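Local coordinates for protein aspartate aminotransferase (Leishmania major, PDB 4H51) that probably transfers the amino group between L-aspartate and 2-oxoglutarate as a homodimeric enzyme dependent on pyridoxal 5'-phosphate, at residues G355-V360 against L370-A375; T164-D169 against S174-G179. All coordinates share one frame; numbering follows the deposited sequence.

In the fold
Both contacts lie on the same side of the chain's centre, with centres about 17 Å apart and nearest atoms about 5 Å apart. They do not touch, yet the turn of the hairpin in contact 2 reaches contact 1, where Val173 meets His359. Contact 1 is buried and joins a loop and short helix start to the loop between strand 367-369 and helix 374-382. It depends on one imidazole-to-carbonyl bond and apolar packing. Contact 2 is partly buried and lies at the edge of the large mixed sheet. Backbone hydrogen bonds pair its strands, a leucine covers a tyrosine face, and an asparagine caps helix 177-186.

Contact 1 of 2, residues G355-V360 against L370-A375; sequences GSWEHV and LGLSKA
His359 NE2 donates a hydrogen bond of 2.9 Å to Leu370 O, the only hydrogen bond between residues 355-360 and 370-375. Its N-H...O angle is 151°. The nitrogen stands above the carbonyl plane, and the oxygen is tilted a little from the imidazole plane. The oxygen lies at the edge of the imidazole ring, near its plane. His359 CG sits between the backbone N and the carbonyl carbon (chi1 54°), which turns NE2 to Leu370. Val173 also touches this side chain.

Trp357 approaches the same carbonyl. Its CZ3 lies 3.6 Å from Leu370 O and comes at it obliquely. The far rim of the indole continues to Leu372, whose CD2 meets the ring edge 4.3 Å from Trp357 CH2. At the other end of the ring, Trp357 NE1 makes weak hydrogen bonds to Pro354 O and Thr353 O. Leu370 adds an apolar touch, with its CD2 4.3 Å from Val360 CG2.

Helix 320-350 packs on Trp357 and Val360, and helix 400-416 on Trp357, Leu370 and Leu372. The backbone of Leu370 is hydrogen-bonded to that of Gly391. Ser373 then takes the N-cap position of helix 374-382. This interior of C-terminal helices beside a two-stranded antiparallel sheet is consistent with the small domain of the class-I, fold-type-I aminotransferases.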
ATOM      1  N   GLY B 355       6.768  10.621 -44.010  1.00 38.59           N
ATOM      2  CA  GLY B 355       7.227  11.301 -42.810  1.00 37.20           C
ATOM      3  C   GLY B 355       8.504  10.653 -42.370  1.00 36.97           C
ATOM      4  O   GLY B 355       9.031   9.759 -43.059  1.00 36.41           O
ATOM      5  N   SER B 356       8.996  11.093 -41.221  1.00 33.17           N
ATOM      6  CA  SER B 356      10.197  10.547 -40.658  1.00 32.24           C
ATOM      7  C   SER B 356       9.848   9.681 -39.442  1.00 30.82           C
ATOM      8  O   SER B 356       8.870   9.940 -38.712  1.00 26.94           O
ATOM      9  CB  SER B 356      11.147  11.667 -40.275  1.00 32.92           C
ATOM     10  OG  SER B 356      10.644  12.409 -39.175  1.00 33.13           O
ATOM     11  N   TRP B 357      10.661   8.645 -39.241  1.00 29.50           N
ATOM     12  CA  TRP B 357      10.376   7.628 -38.230  1.00 28.76           C
ATOM     13  C   TRP B 357      11.508   7.329 -37.329  1.00 27.46           C
ATOM     14  O   TRP B 357      11.435   6.358 -36.567  1.00 28.34           O
ATOM     15  CB  TRP B 357       9.876   6.385 -38.934  1.00 28.71           C
ATOM     16  CG  TRP B 357       8.617   6.747 -39.634  1.00 29.21           C
ATOM     17  CD1 TRP B 357       8.454   7.103 -40.980  1.00 30.34           C
ATOM     18  CD2 TRP B 357       7.303   6.965 -39.016  1.00 29.22           C
ATOM     19  NE1 TRP B 357       7.154   7.451 -41.233  1.00 30.57           N
ATOM     20  CE2 TRP B 357       6.409   7.400 -40.098  1.00 29.94           C
ATOM     21  CE3 TRP B 357       6.789   6.828 -37.720  1.00 28.45           C
ATOM     22  CZ2 TRP B 357       5.061   7.649 -39.879  1.00 30.29           C
ATOM     23  CZ3 TRP B 357       5.429   7.089 -37.509  1.00 28.84           C
ATOM     24  CH2 TRP B 357       4.587   7.497 -38.563  1.00 29.47           C
ATOM     25  N   GLU B 358      12.528   8.186 -37.338  1.00 26.31           N
ATOM     26  CA  GLU B 358      13.740   7.956 -36.549  1.00 26.57           C
ATOM     27  C   GLU B 358      13.463   8.031 -35.039  1.00 23.88           C
ATOM     28  O   GLU B 358      14.199   7.494 -34.223  1.00 23.38           O
ATOM     29  CB  GLU B 358      14.857   8.919 -36.963  1.00 28.24           C
ATOM     30  CG  GLU B 358      15.511   8.557 -38.324  1.00 30.65           C
ATOM     31  CD  GLU B 358      14.645   8.856 -39.557  1.00 32.46           C
ATOM     32  OE1 GLU B 358      13.947   9.895 -39.583  1.00 34.06           O
ATOM     33  OE2 GLU B 358      14.657   8.056 -40.526  1.00 34.79           O
ATOM     34  N   HIS B 359      12.381   8.695 -34.662  1.00 22.25           N
ATOM     35  CA  HIS B 359      12.003   8.688 -33.256  1.00 20.58           C
ATOM     36  C   HIS B 359      11.793   7.291 -32.709  1.00 19.83           C
ATOM     37  O   HIS B 359      12.006   7.066 -31.507  1.00 19.43           O
ATOM     38  CB  HIS B 359      10.808   9.584 -32.970  1.00 19.28           C
ATOM     39  CG  HIS B 359       9.586   9.306 -33.815  1.00 20.18           C
ATOM     40  ND1 HIS B 359       9.513   9.628 -35.124  1.00 20.34           N
ATOM     41  CD2 HIS B 359       8.329   8.804 -33.465  1.00 19.95           C
ATOM     42  CE1 HIS B 359       8.304   9.293 -35.591  1.00 21.24           C
ATOM     43  NE2 HIS B 359       7.573   8.798 -34.566  1.00 19.91           N
ATOM     44  N   VAL B 360      11.348   6.372 -33.565  1.00 20.70           N
ATOM     45  CA  VAL B 360      11.106   4.995 -33.183  1.00 20.83           C
ATOM     46  C   VAL B 360      12.366   4.352 -32.601  1.00 21.31           C
ATOM     47  O   VAL B 360      12.311   3.700 -31.555  1.00 19.45           O
ATOM     48  CB  VAL B 360      10.570   4.153 -34.349  1.00 21.19           C
ATOM     49  CG1 VAL B 360      10.402   2.710 -33.923  1.00 21.22           C
ATOM     50  CG2 VAL B 360       9.254   4.719 -34.888  1.00 21.91           C
ATOM     51  N   LEU B 370       4.361   7.653 -31.014  1.00 17.12           N
ATOM     52  CA  LEU B 370       4.549   7.444 -32.446  1.00 18.67           C
ATOM     53  C   LEU B 370       4.229   8.687 -33.280  1.00 19.81           C
ATOM     54  O   LEU B 370       4.687   8.784 -34.384  1.00 21.14           O
ATOM     55  CB  LEU B 370       3.690   6.272 -32.951  1.00 18.15           C
ATOM     56  CG  LEU B 370       4.047   4.924 -32.344  1.00 18.02           C
ATOM     57  CD1 LEU B 370       2.990   3.860 -32.637  1.00 18.37           C
ATOM     58  CD2 LEU B 370       5.415   4.503 -32.877  1.00 18.82           C
ATOM     59  N   GLY B 371       3.394   9.568 -32.768  1.00 21.38           N
ATOM     60  CA  GLY B 371       3.057  10.813 -33.474  1.00 23.58           C
ATOM     61  C   GLY B 371       1.742  10.789 -34.232  1.00 25.97           C
ATOM     62  O   GLY B 371       1.317  11.805 -34.773  1.00 30.92           O
ATOM     63  N   LEU B 372       1.046   9.671 -34.228  1.00 25.96           N
ATOM     64  CA  LEU B 372      -0.206   9.580 -34.948  1.00 28.03           C
ATOM     65  C   LEU B 372      -1.313  10.424 -34.284  1.00 28.20           C
ATOM     66  O   LEU B 372      -1.294  10.645 -33.054  1.00 25.59           O
ATOM     67  CB  LEU B 372      -0.625   8.104 -35.058  1.00 28.24           C
ATOM     68  CG  LEU B 372       0.326   7.110 -35.768  1.00 30.41           C
ATOM     69  CD1 LEU B 372      -0.236   5.691 -35.631  1.00 30.94           C
ATOM     70  CD2 LEU B 372       0.538   7.455 -37.244  1.00 30.72           C
ATOM     71  N   SER B 373      -2.288  10.871 -35.095  1.00 29.49           N
ATOM     72  CA  SER B 373      -3.460  11.612 -34.614  1.00 29.42           C
ATOM     73  C   SER B 373      -4.344  10.724 -33.767  1.00 31.44           C
ATOM     74  O   SER B 373      -4.208   9.483 -33.807  1.00 31.78           O
ATOM     75  CB  SER B 373      -4.327  12.093 -35.791  1.00 32.05           C
ATOM     76  OG  SER B 373      -5.362  11.129 -36.063  1.00 31.08           O
ATOM     77  N   LYS B 374      -5.314  11.334 -33.084  1.00 29.84           N
ATOM     78  CA  LYS B 374      -6.296  10.579 -32.302  1.00 32.95           C
ATOM     79  C   LYS B 374      -7.054   9.547 -33.170  1.00 34.18           C
ATOM     80  O   LYS B 374      -7.173   8.368 -32.795  1.00 33.35           O
ATOM     81  CB  LYS B 374      -7.309  11.512 -31.601  1.00 33.44           C
ATOM     82  CG  LYS B 374      -8.380  10.793 -30.761  1.00 35.41           C
ATOM     83  CD  LYS B 374      -9.121  11.736 -29.806  1.00 36.49           C
ATOM     84  CE  LYS B 374     -10.188  11.003 -28.994  1.00 38.37           C
ATOM     85  NZ  LYS B 374     -11.535  11.001 -29.640  1.00 40.48           N
ATOM     86  N   ALA B 375      -7.577  10.006 -34.301  1.00 33.98           N
ATOM     87  CA  ALA B 375      -8.354   9.141 -35.193  1.00 35.67           C
ATOM     88  C   ALA B 375      -7.491   7.984 -35.741  1.00 35.53           C
ATOM     89  O   ALA B 375      -7.959   6.851 -35.825  1.00 36.27           O
ATOM     90  CB  ALA B 375      -8.985   9.957 -36.340  1.00 33.49           C
TER

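Contact 2 of 2, residues T164-D169 against S174-G179; sequences TYAYYD and SLNFEG
Leu175 lies against Tyr167, and its side chain can be followed outward along that residue. CB sits 3.9 Å from Tyr167 O. CG stays near this oxygen and also nears Tyr167 CE1. CD1 then settles over one face of the phenol ring, 3.6 Å from Tyr167 CZ, in a CH-pi contact displaced toward the rim. CD2 lies 3.8 Å from Tyr167 CE1 and also comes near Tyr167 OH. The tyrosine has CG anti to its own N (chi1 -173°), and its ring end leans back to the leucine although its CB points away. Its OH is hydrogen-bonded to Val205 O, and His200 stacks on the ring.

Backbone bonds join the two segments. Asn176 N gives a 2.8 Å hydrogen bond to Tyr167 O, and Leu175 CA makes a CH...O contact with the same oxygen. Asp169 N bonds to Ser174 O at 2.9 Å, almost straight at 165°. These are an antiparallel hydrogen-bonded pair, and their side chains share a face. Tyr168 and Leu175 form the next, non-hydrogen-bonded pair. Asn176 centres an inverse gamma turn, closed by a weak bond from Phe177 N to Leu175 O, and N-caps the helix: its OD1 accepts from Gly179 N at 2.9 Å. Ala166 CB packs on the backbone of this first turn, 3.6 Å from Gly179 C.

The pieces make a beta hairpin that runs directly into helix 177-186. Asp183 of that helix accepts a bond from Ala166 N. Strand 162-169 is paired on its other side with strand 140-144, while strand 174-175 forms an outer edge of the mixed sheet within the chain. Helix 209-221 meets Leu175 through Gln211, and Phe177 through Gln211, Glu214 and Ile215.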
ATOM      1  N   THR B 164       2.108  22.608 -15.779  1.00 12.94           N
ATOM      2  CA  THR B 164       2.973  21.854 -16.642  1.00 12.69           C
ATOM      3  C   THR B 164       4.179  22.648 -17.147  1.00 12.85           C
ATOM      4  O   THR B 164       4.121  23.877 -17.210  1.00 13.46           O
ATOM      5  CB  THR B 164       2.199  21.294 -17.838  1.00 13.09           C
ATOM      6  OG1 THR B 164       1.713  22.400 -18.625  1.00 14.03           O
ATOM      7  CG2 THR B 164       1.011  20.412 -17.337  1.00 12.79           C
ATOM      8  N   TYR B 165       5.272  21.932 -17.441  1.00 12.32           N
ATOM      9  CA  TYR B 165       6.397  22.518 -18.174  1.00 12.19           C
ATOM     10  C   TYR B 165       6.416  21.940 -19.574  1.00 12.42           C
ATOM     11  O   TYR B 165       6.169  20.730 -19.775  1.00 12.31           O
ATOM     12  CB  TYR B 165       7.763  22.326 -17.492  1.00 11.79           C
ATOM     13  CG  TYR B 165       8.133  20.947 -17.104  1.00 11.11           C
ATOM     14  CD1 TYR B 165       7.784  20.452 -15.862  1.00 10.78           C
ATOM     15  CD2 TYR B 165       8.859  20.140 -17.950  1.00 10.94           C
ATOM     16  CE1 TYR B 165       8.145  19.157 -15.464  1.00 10.05           C
ATOM     17  CE2 TYR B 165       9.217  18.831 -17.571  1.00 10.45           C
ATOM     18  CZ  TYR B 165       8.868  18.368 -16.309  1.00 10.08           C
ATOM     19  OH  TYR B 165       9.180  17.102 -15.883  1.00  9.12           O
ATOM     20  N   ALA B 166       6.692  22.829 -20.531  1.00 12.84           N
ATOM     21  CA  ALA B 166       6.965  22.413 -21.886  1.00 13.23           C
ATOM     22  C   ALA B 166       8.022  21.314 -21.878  1.00 13.06           C
ATOM     23  O   ALA B 166       8.992  21.390 -21.150  1.00 13.33           O
ATOM     24  CB  ALA B 166       7.445  23.612 -22.701  1.00 14.11           C
ATOM     25  N   TYR B 167       7.840  20.297 -22.691  1.00 13.67           N
ATOM     26  CA  TYR B 167       8.734  19.162 -22.660  1.00 13.61           C
ATOM     27  C   TYR B 167       8.828  18.543 -24.041  1.00 15.01           C
ATOM     28  O   TYR B 167       9.870  18.682 -24.700  1.00 16.71           O
ATOM     29  CB  TYR B 167       8.302  18.151 -21.575  1.00 12.67           C
ATOM     30  CG  TYR B 167       9.331  17.059 -21.419  1.00 12.49           C
ATOM     31  CD1 TYR B 167      10.507  17.322 -20.744  1.00 12.63           C
ATOM     32  CD2 TYR B 167       9.182  15.814 -22.017  1.00 12.07           C
ATOM     33  CE1 TYR B 167      11.511  16.381 -20.645  1.00 12.83           C
ATOM     34  CE2 TYR B 167      10.170  14.851 -21.886  1.00 12.04           C
ATOM     35  CZ  TYR B 167      11.339  15.135 -21.195  1.00 12.45           C
ATOM     36  OH  TYR B 167      12.398  14.222 -21.054  1.00 12.83           O
ATOM     37  N   TYR B 168       7.769  17.883 -24.492  1.00 15.85           N
ATOM     38  CA  TYR B 168       7.802  17.184 -25.793  1.00 17.52           C
ATOM     39  C   TYR B 168       7.199  18.050 -26.882  1.00 17.72           C
ATOM     40  O   TYR B 168       6.153  18.647 -26.680  1.00 17.12           O
ATOM     41  CB  TYR B 168       7.020  15.889 -25.713  1.00 18.80           C
ATOM     42  CG  TYR B 168       7.223  14.996 -26.900  1.00 20.19           C
ATOM     43  CD1 TYR B 168       8.485  14.464 -27.177  1.00 21.36           C
ATOM     44  CD2 TYR B 168       6.181  14.673 -27.728  1.00 21.57           C
ATOM     45  CE1 TYR B 168       8.695  13.641 -28.260  1.00 21.80           C
ATOM     46  CE2 TYR B 168       6.371  13.842 -28.821  1.00 21.23           C
ATOM     47  CZ  TYR B 168       7.626  13.329 -29.079  1.00 22.53           C
ATOM     48  OH  TYR B 168       7.863  12.502 -30.160  1.00 22.80           O
ATOM     49  N   ASP B 169       7.893  18.120 -28.009  1.00 19.02           N
ATOM     50  CA  ASP B 169       7.406  18.795 -29.202  1.00 20.68           C
ATOM     51  C   ASP B 169       7.033  17.770 -30.298  1.00 20.87           C
ATOM     52  O   ASP B 169       7.880  17.218 -30.944  1.00 19.87           O
ATOM     53  CB  ASP B 169       8.489  19.718 -29.710  1.00 22.02           C
ATOM     54  CG  ASP B 169       8.008  20.577 -30.833  1.00 25.66           C
ATOM     55  OD1 ASP B 169       6.840  20.421 -31.231  1.00 25.72           O
ATOM     56  OD2 ASP B 169       8.796  21.410 -31.301  1.00 29.02           O
ATOM     57  N   SER B 174      10.961  15.568 -30.347  1.00 24.02           N
ATOM     58  CA  SER B 174      12.156  15.850 -29.590  1.00 23.12           C
ATOM     59  C   SER B 174      11.757  16.755 -28.451  1.00 21.83           C
ATOM     60  O   SER B 174      10.614  17.256 -28.414  1.00 20.85           O
ATOM     61  CB  SER B 174      13.249  16.500 -30.451  1.00 23.99           C
ATOM     62  OG  SER B 174      13.008  17.895 -30.714  1.00 26.27           O
ATOM     63  N   LEU B 175      12.714  17.011 -27.563  1.00 20.53           N
ATOM     64  CA  LEU B 175      12.487  17.921 -26.453  1.00 20.70           C
ATOM     65  C   LEU B 175      12.445  19.371 -26.910  1.00 19.62           C
ATOM     66  O   LEU B 175      13.353  19.844 -27.551  1.00 20.05           O
ATOM     67  CB  LEU B 175      13.590  17.772 -25.383  1.00 21.67           C
ATOM     68  CG  LEU B 175      13.179  17.081 -24.119  1.00 23.11           C
ATOM     69  CD1 LEU B 175      12.607  15.728 -24.511  1.00 24.02           C
ATOM     70  CD2 LEU B 175      14.366  16.957 -23.145  1.00 22.75           C
ATOM     71  N   ASN B 176      11.393  20.073 -26.560  1.00 18.65           N
ATOM     72  CA  ASN B 176      11.393  21.527 -26.632  1.00 18.12           C
ATOM     73  C   ASN B 176      12.172  22.072 -25.444  1.00 17.12           C
ATOM     74  O   ASN B 176      11.596  22.498 -24.426  1.00 16.39           O
ATOM     75  CB  ASN B 176       9.962  22.061 -26.596  1.00 18.05           C
ATOM     76  CG  ASN B 176       9.891  23.588 -26.684  1.00 19.06           C
ATOM     77  OD1 ASN B 176      10.898  24.293 -26.762  1.00 18.35           O
ATOM     78  ND2 ASN B 176       8.672  24.096 -26.691  1.00 19.00           N
ATOM     79  N   PHE B 177      13.493  22.060 -25.564  1.00 17.32           N
ATOM     80  CA  PHE B 177      14.324  22.373 -24.425  1.00 17.44           C
ATOM     81  C   PHE B 177      14.284  23.846 -24.083  1.00 17.69           C
ATOM     82  O   PHE B 177      14.316  24.222 -22.887  1.00 17.25           O
ATOM     83  CB  PHE B 177      15.756  21.920 -24.619  1.00 18.09           C
ATOM     84  CG  PHE B 177      16.563  21.991 -23.362  1.00 18.55           C
ATOM     85  CD1 PHE B 177      16.165  21.279 -22.217  1.00 18.53           C
ATOM     86  CD2 PHE B 177      17.701  22.773 -23.303  1.00 20.15           C
ATOM     87  CE1 PHE B 177      16.923  21.353 -21.058  1.00 19.41           C
ATOM     88  CE2 PHE B 177      18.455  22.842 -22.138  1.00 19.78           C
ATOM     89  CZ  PHE B 177      18.073  22.132 -21.028  1.00 19.32           C
ATOM     90  N   GLU B 178      14.156  24.702 -25.099  1.00 18.21           N
ATOM     91  CA  GLU B 178      14.050  26.147 -24.825  1.00 19.40           C
ATOM     92  C   GLU B 178      12.763  26.479 -24.039  1.00 17.93           C
ATOM     93  O   GLU B 178      12.789  27.285 -23.130  1.00 17.39           O
ATOM     94  CB  GLU B 178      14.171  26.983 -26.123  1.00 21.89           C
ATOM     95  CG  GLU B 178      15.568  26.875 -26.779  1.00 24.87           C
ATOM     96  CD  GLU B 178      16.733  27.288 -25.864  1.00 27.37           C
ATOM     97  OE1 GLU B 178      16.670  28.361 -25.234  1.00 30.30           O
ATOM     98  OE2 GLU B 178      17.720  26.530 -25.738  1.00 30.68           O
ATOM     99  N   GLY B 179      11.673  25.799 -24.358  1.00 17.16           N
ATOM    100  CA  GLY B 179      10.419  26.001 -23.691  1.00 16.78           C
ATOM    101  C   GLY B 179      10.485  25.489 -22.260  1.00 16.07           C
ATOM    102  O   GLY B 179       9.947  26.129 -21.339  1.00 16.57           O
TER